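Local structure of 11S globulin isoform 1 (5WPW) at the interface of chains A and B and the interface of chains A and C. The protein stores nitrogen and carbon in the coconut seed as a hexameric 11S globulin and is a potential food allergen. Coordinates in Å, arbitrary orientation; residue numbers count along the deposited sequence, not the author numbering. Chains: chain A/B/C, 11S globulin isoform 1.

Contact 1 lies about 59 Å from contact 2 and 57 Å from contact 3, measured between the centres of their C-alpha atoms, so chain A meets chains B and C through well-separated surfaces. Contacts 2 and 3, about 6 Å apart, are neighbouring parts of the A–C interface. They share C:Phe183, the 3-10 helix 179-182 of chain C, and strands 317-323 and 348-354 of chain A. All three contacts pair the N-terminal half of one subunit with the C-terminal half of its neighbour. Chain A supplies the N-terminal side in contact 1 and the C-terminal side in contacts 2 and 3, a pairing that probably contributes to hexamer assembly.

Contact 1: the interface of chains A and B. Residues chain A 81-82, 84, 86; chain B 377, 409-411.
With chi1 at 34°, A:Gln84 squeezes its CG between its own backbone N and carbonyl carbon, and the chain then runs out straight to lay its terminal amide against the backbone of B:Asp409 to B:Val411. In this 11S globulin, a cupin-family storage protein, the amide reads main-chain groups on either side of B:Glu410. Its oxygen OE1 accepts from B:Val411 N at 2.9 Å, with the donor tilted away from the carbonyl plane. Its nitrogen NE2 gives a hydrogen to B:Asp409 O at 3.1 Å, arriving in that carbonyl's plane at a C=O...N angle of 159°. Bonding at both ends fixes which way round the amide sits.

Beside it, A:Phe86 presents its CZ corner to the aliphatic part of B:Glu410, 3.4 Å from CG. B:Glu410 CD stands 4.2 Å above the A:Phe86 ring plane near the rim, ring and carboxylate planes turned 52° apart, while A:Gln84 OE1 and B:Asp409 O lie in plane at the ring edge. B:Val411 CG2 packs 3.8 Å from A:Gln84 CD and also touches A:Glu81 O. On the other flank, B:Lys377 bends at chi3 and chi4 to bring NZ within 3.5 Å of A:Glu81 OE1, a long salt bridge.

Contact 2: the interface of chains A and C. Residues chain A 321, 329, 350; chain C 181-184, 187.
A:Glu321 OE2 accepts a hydrogen bond from the backbone amide of C:Ser184, 2.8 Å from its N, nearly straight at 162° and received on the syn lone pair. At this subunit interface of the hexamer, the glutamate reaches from strand 317-323 of chain A's second cupin domain with an extended chain to the start of helix 185-192 of chain C, where the helix end would tend to favour a negative charge. C:Ser184 OG makes a weak 3.5 Å bond to the other carboxylate oxygen, A:Glu321 OE1. Within chain C the same hydroxyl weakly accepts from C:Leu187 N, so the serine behaves much like a helix cap.

Apolar groups flank this polar link. A:Leu350 has CG anti to its backbone N (chi1 171°), which carries its two methyls to different partners. A:Leu350 CD1 lies over one face of the C:Phe183 ring, 4.0 Å above the plane and toward the rim. A:Leu350 CD2 packs against C:Leu187 CD1 at 3.6 Å, the leucines crossing obliquely. C:Leu187 also sets its CG 3.6 Å from A:Glu321 OE1, placing carbon beside that oxygen. At the edge of the phenylalanine ring and in its plane sits A:Glu321 O, a strand carbonyl oxygen, 3.6 Å from C:Phe183 CE1.

Contact 3: the interface of chains A and C. Residues chain A 323, 348-349, 374; chain C 179-180, 183.
The ring of C:Phe183 points its outer edge at strand 348-354 of chain A, with A:Met349 N in the ring plane 3.9 Å from CZ. The A:Ala348 methyl sits beyond the same rim, shifted out of the plane, its CB 3.8 Å from C:Phe183 CZ. The ring therefore butts end-on against the beginning of the strand, and the alanine's small side chain probably allows the ring edge to approach the backbone.

That methyl is shared: A:Ala348 CB also lies 3.9 Å from CD1 of C:Ile179, the first residue of the 3-10 helix 179-182. A chi1 of 51° tucks the CG1 branch of C:Ile179 over its own main chain, and CD1 is carried across to the neighbouring chain. There C:Ile179 CD1 meets A:Ile374 CD1, of an engineered residue, tip to tip at 3.7 Å. C:Leu180 passes the same isoleucine in the opposite direction, its CD2 3.9 Å from A:Ile374 CD1. At the other end of the patch, A:Ala323 CB touches C:Ile179 O at 3.3 Å.

These contacts seat the 3-10 turn of chain C on strands 317-323 and 348-354 and the loop at A:Ile374 in chain A's second cupin domain, contributing to subunit packing in the globulin hexamer.

Contact 1: the interface of chains A and B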
ATOM      1  N   GLU A  81      -9.254 -18.151 -21.608  1.00 29.22           N
ATOM      2  CA  GLU A  81     -10.122 -19.303 -21.372  1.00 31.22           C
ATOM      3  C   GLU A  81      -9.255 -20.480 -20.971  1.00 30.20           C
ATOM      4  O   GLU A  81      -8.400 -20.914 -21.740  1.00 32.59           O
ATOM      5  CB  GLU A  81     -10.931 -19.648 -22.617  1.00 32.87           C
ATOM      6  CG  GLU A  81     -12.010 -18.655 -22.945  1.00 31.19           C
ATOM      7  CD  GLU A  81     -11.430 -17.400 -23.547  1.00 38.78           C
ATOM      8  OE1 GLU A  81     -10.334 -17.486 -24.147  1.00 43.93           O
ATOM      9  OE2 GLU A  81     -12.054 -16.322 -23.403  1.00 45.21           O
ATOM     10  N   THR A  82      -9.427 -20.969 -19.750  1.00 26.36           N
ATOM     11  CA  THR A  82      -8.565 -22.031 -19.264  1.00 30.01           C
ATOM     12  C   THR A  82      -9.292 -23.363 -19.135  1.00 28.18           C
ATOM     13  O   THR A  82      -8.656 -24.354 -18.759  1.00 29.43           O
ATOM     14  CB  THR A  82      -7.953 -21.661 -17.918  1.00 29.27           C
ATOM     15  OG1 THR A  82      -9.003 -21.528 -16.973  1.00 29.10           O
ATOM     16  CG2 THR A  82      -7.151 -20.331 -18.020  1.00 26.24           C
ATOM     17  N   GLN A  84     -11.023 -26.102 -21.414  1.00 33.33           N
ATOM     18  CA  GLN A  84     -11.064 -26.373 -22.848  1.00 34.65           C
ATOM     19  C   GLN A  84     -10.941 -27.873 -23.093  1.00 38.55           C
ATOM     20  O   GLN A  84     -10.320 -28.601 -22.315  1.00 37.71           O
ATOM     21  CB  GLN A  84      -9.970 -25.602 -23.616  1.00 40.74           C
ATOM     22  CG  GLN A  84      -8.637 -25.399 -22.869  1.00 42.79           C
ATOM     23  CD  GLN A  84      -7.566 -24.655 -23.695  1.00 48.97           C
ATOM     24  OE1 GLN A  84      -6.412 -25.087 -23.750  1.00 50.30           O
ATOM     25  NE2 GLN A  84      -7.940 -23.534 -24.314  1.00 43.95           N
ATOM     26  N   PHE A  86     -10.455 -30.563 -26.682  1.00 49.87           N
ATOM     27  CA  PHE A  86     -10.207 -30.682 -28.111  1.00 49.37           C
ATOM     28  C   PHE A  86     -10.556 -32.086 -28.580  1.00 58.49           C
ATOM     29  O   PHE A  86     -10.400 -33.055 -27.834  1.00 61.10           O
ATOM     30  CB  PHE A  86      -8.732 -30.391 -28.458  1.00 53.67           C
ATOM     31  CG  PHE A  86      -8.246 -29.030 -28.027  1.00 52.19           C
ATOM     32  CD1 PHE A  86      -7.719 -28.835 -26.755  1.00 51.60           C
ATOM     33  CD2 PHE A  86      -8.293 -27.953 -28.899  1.00 47.93           C
ATOM     34  CE1 PHE A  86      -7.259 -27.586 -26.363  1.00 50.20           C
ATOM     35  CE2 PHE A  86      -7.837 -26.706 -28.516  1.00 47.39           C
ATOM     36  CZ  PHE A  86      -7.322 -26.516 -27.247  1.00 47.20           C
TER
ATOM     37  N   LYS B 377      -1.022 -21.443 -25.454  1.00 39.57           N
ATOM     38  CA  LYS B 377      -1.826 -20.240 -25.658  1.00 38.74           C
ATOM     39  C   LYS B 377      -1.200 -18.992 -25.036  1.00 41.73           C
ATOM     40  O   LYS B 377      -1.363 -17.888 -25.567  1.00 41.60           O
ATOM     41  CB  LYS B 377      -3.220 -20.461 -25.081  1.00 40.73           C
ATOM     42  CG  LYS B 377      -4.178 -19.303 -25.292  1.00 45.69           C
ATOM     43  CD  LYS B 377      -5.379 -19.425 -24.351  1.00 44.76           C
ATOM     44  CE  LYS B 377      -6.465 -20.285 -24.942  1.00 44.83           C
ATOM     45  NZ  LYS B 377      -7.724 -19.537 -25.171  1.00 49.97           N
ATOM     46  N   ASP B 409      -3.385 -22.732 -29.231  1.00 41.88           N
ATOM     47  CA  ASP B 409      -4.678 -22.520 -28.593  1.00 45.50           C
ATOM     48  C   ASP B 409      -4.839 -23.284 -27.284  1.00 43.35           C
ATOM     49  O   ASP B 409      -5.870 -23.130 -26.623  1.00 45.19           O
ATOM     50  CB  ASP B 409      -5.813 -22.909 -29.549  1.00 43.66           C
ATOM     51  CG  ASP B 409      -5.800 -22.096 -30.833  1.00 51.50           C
ATOM     52  OD1 ASP B 409      -4.818 -21.359 -31.072  1.00 51.79           O
ATOM     53  OD2 ASP B 409      -6.770 -22.202 -31.612  1.00 53.95           O
ATOM     54  N   GLU B 410      -3.857 -24.100 -26.897  1.00 43.37           N
ATOM     55  CA  GLU B 410      -3.911 -24.920 -25.690  1.00 44.59           C
ATOM     56  C   GLU B 410      -3.132 -24.240 -24.571  1.00 41.23           C
ATOM     57  O   GLU B 410      -2.050 -23.695 -24.802  1.00 43.21           O
ATOM     58  CB  GLU B 410      -3.347 -26.324 -25.959  1.00 42.33           C
ATOM     59  CG  GLU B 410      -3.949 -27.010 -27.214  1.00 45.86           C
ATOM     60  CD  GLU B 410      -3.294 -28.344 -27.572  1.00 42.58           C
ATOM     61  OE1 GLU B 410      -3.246 -29.255 -26.719  1.00 50.66           O
ATOM     62  OE2 GLU B 410      -2.824 -28.477 -28.719  1.00 51.12           O
ATOM     63  N   VAL B 411      -3.670 -24.293 -23.350  1.00 47.10           N
ATOM     64  CA  VAL B 411      -3.137 -23.453 -22.274  1.00 48.17           C
ATOM     65  C   VAL B 411      -1.887 -24.055 -21.636  1.00 51.92           C
ATOM     66  O   VAL B 411      -0.787 -23.502 -21.775  1.00 55.23           O
ATOM     67  CB  VAL B 411      -4.199 -23.161 -21.201  1.00 46.66           C
ATOM     68  CG1 VAL B 411      -3.550 -22.447 -20.007  1.00 35.86           C
ATOM     69  CG2 VAL B 411      -5.306 -22.295 -21.783  1.00 45.24           C
TER

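Contact 2: the interface of chains A and C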
ATOM      1  N   GLU A 321     -34.060  -5.973  18.980  1.00 33.27           N
ATOM      2  CA  GLU A 321     -34.281  -4.611  19.423  1.00 29.98           C
ATOM      3  C   GLU A 321     -33.138  -3.737  18.933  1.00 30.37           C
ATOM      4  O   GLU A 321     -31.971  -4.113  19.065  1.00 28.60           O
ATOM      5  CB  GLU A 321     -34.389  -4.549  20.925  1.00 35.63           C
ATOM      6  CG  GLU A 321     -35.609  -5.294  21.427  1.00 37.07           C
ATOM      7  CD  GLU A 321     -35.728  -5.193  22.917  1.00 45.04           C
ATOM      8  OE1 GLU A 321     -35.947  -6.234  23.565  1.00 50.87           O
ATOM      9  OE2 GLU A 321     -35.584  -4.069  23.434  1.00 45.64           O
ATOM     10  N   THR A 329     -36.260   3.525  21.048  1.00 35.40           N
ATOM     11  CA  THR A 329     -36.391   2.194  20.469  1.00 38.36           C
ATOM     12  C   THR A 329     -36.883   2.349  19.041  1.00 38.54           C
ATOM     13  O   THR A 329     -38.031   2.732  18.820  1.00 41.80           O
ATOM     14  CB  THR A 329     -37.367   1.337  21.273  1.00 38.15           C
ATOM     15  OG1 THR A 329     -36.987   1.319  22.650  1.00 38.89           O
ATOM     16  CG2 THR A 329     -37.367  -0.077  20.743  1.00 38.12           C
ATOM     17  N   LEU A 350     -29.614  -5.732  19.616  1.00 32.59           N
ATOM     18  CA  LEU A 350     -29.698  -6.854  20.531  1.00 34.27           C
ATOM     19  C   LEU A 350     -30.628  -7.876  19.885  1.00 32.80           C
ATOM     20  O   LEU A 350     -31.650  -7.487  19.312  1.00 31.96           O
ATOM     21  CB  LEU A 350     -30.243  -6.349  21.873  1.00 33.99           C
ATOM     22  CG  LEU A 350     -30.665  -7.213  23.039  1.00 41.03           C
ATOM     23  CD1 LEU A 350     -30.553  -6.358  24.308  1.00 36.26           C
ATOM     24  CD2 LEU A 350     -32.084  -7.723  22.839  1.00 37.64           C
TER
ATOM     25  N   ARG C 181     -31.281   3.167  27.037  1.00 36.76           N
ATOM     26  CA  ARG C 181     -32.682   3.541  27.210  1.00 42.17           C
ATOM     27  C   ARG C 181     -33.551   3.031  26.065  1.00 44.73           C
ATOM     28  O   ARG C 181     -34.769   2.885  26.230  1.00 43.46           O
ATOM     29  CB  ARG C 181     -32.783   5.067  27.336  1.00 42.15           C
ATOM     30  CG  ARG C 181     -34.183   5.637  27.553  1.00 51.12           C
ATOM     31  CD  ARG C 181     -34.652   5.439  29.000  1.00 51.95           C
ATOM     32  NE  ARG C 181     -36.014   5.928  29.210  1.00 55.17           N
ATOM     33  CZ  ARG C 181     -37.106   5.201  29.002  1.00 57.55           C
ATOM     34  NH1 ARG C 181     -36.995   3.948  28.569  1.00 55.10           N
ATOM     35  NH2 ARG C 181     -38.307   5.722  29.222  1.00 60.14           N
ATOM     36  N   GLY C 182     -32.953   2.740  24.907  1.00 41.88           N
ATOM     37  CA  GLY C 182     -33.714   2.217  23.791  1.00 38.28           C
ATOM     38  C   GLY C 182     -34.061   0.749  23.906  1.00 38.96           C
ATOM     39  O   GLY C 182     -34.935   0.273  23.171  1.00 38.54           O
ATOM     40  N   PHE C 183     -33.406   0.032  24.812  1.00 35.92           N
ATOM     41  CA  PHE C 183     -33.632  -1.387  24.997  1.00 33.55           C
ATOM     42  C   PHE C 183     -34.705  -1.621  26.051  1.00 38.02           C
ATOM     43  O   PHE C 183     -34.884  -0.819  26.970  1.00 39.11           O
ATOM     44  CB  PHE C 183     -32.345  -2.085  25.416  1.00 39.12           C
ATOM     45  CG  PHE C 183     -31.326  -2.148  24.336  1.00 36.52           C
ATOM     46  CD1 PHE C 183     -31.645  -2.680  23.105  1.00 32.04           C
ATOM     47  CD2 PHE C 183     -30.057  -1.632  24.539  1.00 36.15           C
ATOM     48  CE1 PHE C 183     -30.695  -2.731  22.096  1.00 36.42           C
ATOM     49  CE2 PHE C 183     -29.115  -1.682  23.542  1.00 35.58           C
ATOM     50  CZ  PHE C 183     -29.434  -2.234  22.320  1.00 29.93           C
ATOM     51  N   SER C 184     -35.424  -2.727  25.903  1.00 39.97           N
ATOM     52  CA  SER C 184     -36.378  -3.107  26.933  1.00 46.86           C
ATOM     53  C   SER C 184     -35.638  -3.572  28.182  1.00 43.61           C
ATOM     54  O   SER C 184     -34.537  -4.124  28.116  1.00 39.80           O
ATOM     55  CB  SER C 184     -37.315  -4.199  26.420  1.00 43.29           C
ATOM     56  OG  SER C 184     -36.858  -5.480  26.811  1.00 49.84           O
ATOM     57  N   LEU C 187     -34.802  -7.515  28.450  1.00 42.40           N
ATOM     58  CA  LEU C 187     -33.723  -8.047  27.621  1.00 42.55           C
ATOM     59  C   LEU C 187     -32.373  -7.491  28.058  1.00 35.16           C
ATOM     60  O   LEU C 187     -31.368  -8.210  28.054  1.00 37.04           O
ATOM     61  CB  LEU C 187     -33.988  -7.760  26.143  1.00 45.27           C
ATOM     62  CG  LEU C 187     -34.432  -8.972  25.296  1.00 49.26           C
ATOM     63  CD1 LEU C 187     -33.360 -10.058  25.197  1.00 46.49           C
ATOM     64  CD2 LEU C 187     -35.733  -9.574  25.822  1.00 52.33           C
TER

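Contact 3: the interface of chains A and C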
ATOM      1  N   ALA A 323     -31.694   0.375  18.991  1.00 27.25           N
ATOM      2  CA  ALA A 323     -31.742   1.688  19.631  1.00 26.90           C
ATOM      3  C   ALA A 323     -30.902   2.693  18.836  1.00 31.53           C
ATOM      4  O   ALA A 323     -29.837   2.338  18.323  1.00 31.31           O
ATOM      5  CB  ALA A 323     -31.215   1.620  21.069  1.00 29.86           C
ATOM      6  N   ALA A 348     -27.351   0.722  18.129  1.00 20.47           N
ATOM      7  CA  ALA A 348     -27.102  -0.389  19.031  1.00 19.55           C
ATOM      8  C   ALA A 348     -28.199  -1.420  18.835  1.00 27.73           C
ATOM      9  O   ALA A 348     -29.366  -1.069  18.669  1.00 26.53           O
ATOM     10  CB  ALA A 348     -27.062   0.079  20.491  1.00 27.55           C
ATOM     11  N   MET A 349     -27.822  -2.688  18.846  1.00 23.26           N
ATOM     12  CA  MET A 349     -28.820  -3.719  18.620  1.00 30.05           C
ATOM     13  C   MET A 349     -28.544  -4.964  19.447  1.00 31.81           C
ATOM     14  O   MET A 349     -27.415  -5.253  19.856  1.00 27.81           O
ATOM     15  CB  MET A 349     -28.908  -4.080  17.143  1.00 31.74           C
ATOM     16  CG  MET A 349     -27.834  -4.994  16.677  1.00 34.43           C
ATOM     17  SD  MET A 349     -28.674  -6.001  15.444  1.00 62.62           S
ATOM     18  CE  MET A 349     -27.295  -6.863  14.722  1.00 47.97           C
ATOM     19  N   ILE A 374     -21.309  -4.051  23.980  1.00 32.23           N
ATOM     20  CA  ILE A 374     -21.519  -3.207  25.156  1.00 32.46           C
ATOM     21  C   ILE A 374     -21.115  -3.927  26.430  1.00 33.41           C
ATOM     22  O   ILE A 374     -20.460  -3.335  27.285  1.00 35.29           O
ATOM     23  CB  ILE A 374     -22.987  -2.736  25.204  1.00 34.77           C
ATOM     24  CG1 ILE A 374     -23.315  -1.938  23.946  1.00 31.26           C
ATOM     25  CG2 ILE A 374     -23.241  -1.841  26.397  1.00 31.48           C
ATOM     26  CD1 ILE A 374     -24.719  -1.372  23.900  1.00 32.65           C
TER
ATOM     27  N   ILE C 179     -28.181   5.144  24.778  1.00 37.98           N
ATOM     28  CA  ILE C 179     -28.657   4.096  23.876  1.00 36.19           C
ATOM     29  C   ILE C 179     -29.292   2.950  24.642  1.00 35.42           C
ATOM     30  O   ILE C 179     -30.190   2.275  24.122  1.00 38.33           O
ATOM     31  CB  ILE C 179     -27.498   3.602  23.006  1.00 34.16           C
ATOM     32  CG1 ILE C 179     -26.328   3.247  23.900  1.00 30.82           C
ATOM     33  CG2 ILE C 179     -27.102   4.705  22.039  1.00 33.46           C
ATOM     34  CD1 ILE C 179     -25.420   2.201  23.318  1.00 39.53           C
ATOM     35  N   LEU C 180     -28.837   2.692  25.871  1.00 34.87           N
ATOM     36  CA  LEU C 180     -29.435   1.611  26.655  1.00 36.53           C
ATOM     37  C   LEU C 180     -30.899   1.890  26.972  1.00 38.77           C
ATOM     38  O   LEU C 180     -31.684   0.950  27.147  1.00 40.60           O
ATOM     39  CB  LEU C 180     -28.648   1.387  27.941  1.00 33.79           C
ATOM     40  CG  LEU C 180     -27.150   1.126  27.768  1.00 36.12           C
ATOM     41  CD1 LEU C 180     -26.516   0.866  29.130  1.00 37.41           C
ATOM     42  CD2 LEU C 180     -26.896  -0.033  26.793  1.00 31.58           C
ATOM     43  N   PHE C 183     -33.406   0.032  24.812  1.00 35.92           N
ATOM     44  CA  PHE C 183     -33.632  -1.387  24.997  1.00 33.55           C
ATOM     45  C   PHE C 183     -34.705  -1.621  26.051  1.00 38.02           C
ATOM     46  O   PHE C 183     -34.884  -0.819  26.970  1.00 39.11           O
ATOM     47  CB  PHE C 183     -32.345  -2.085  25.416  1.00 39.12           C
ATOM     48  CG  PHE C 183     -31.326  -2.148  24.336  1.00 36.52           C
ATOM     49  CD1 PHE C 183     -31.645  -2.680  23.105  1.00 32.04           C
ATOM     50  CD2 PHE C 183     -30.057  -1.632  24.539  1.00 36.15           C
ATOM     51  CE1 PHE C 183     -30.695  -2.731  22.096  1.00 36.42           C
ATOM     52  CE2 PHE C 183     -29.115  -1.682  23.542  1.00 35.58           C
ATOM     53  CZ  PHE C 183     -29.434  -2.234  22.320  1.00 29.93           C
TER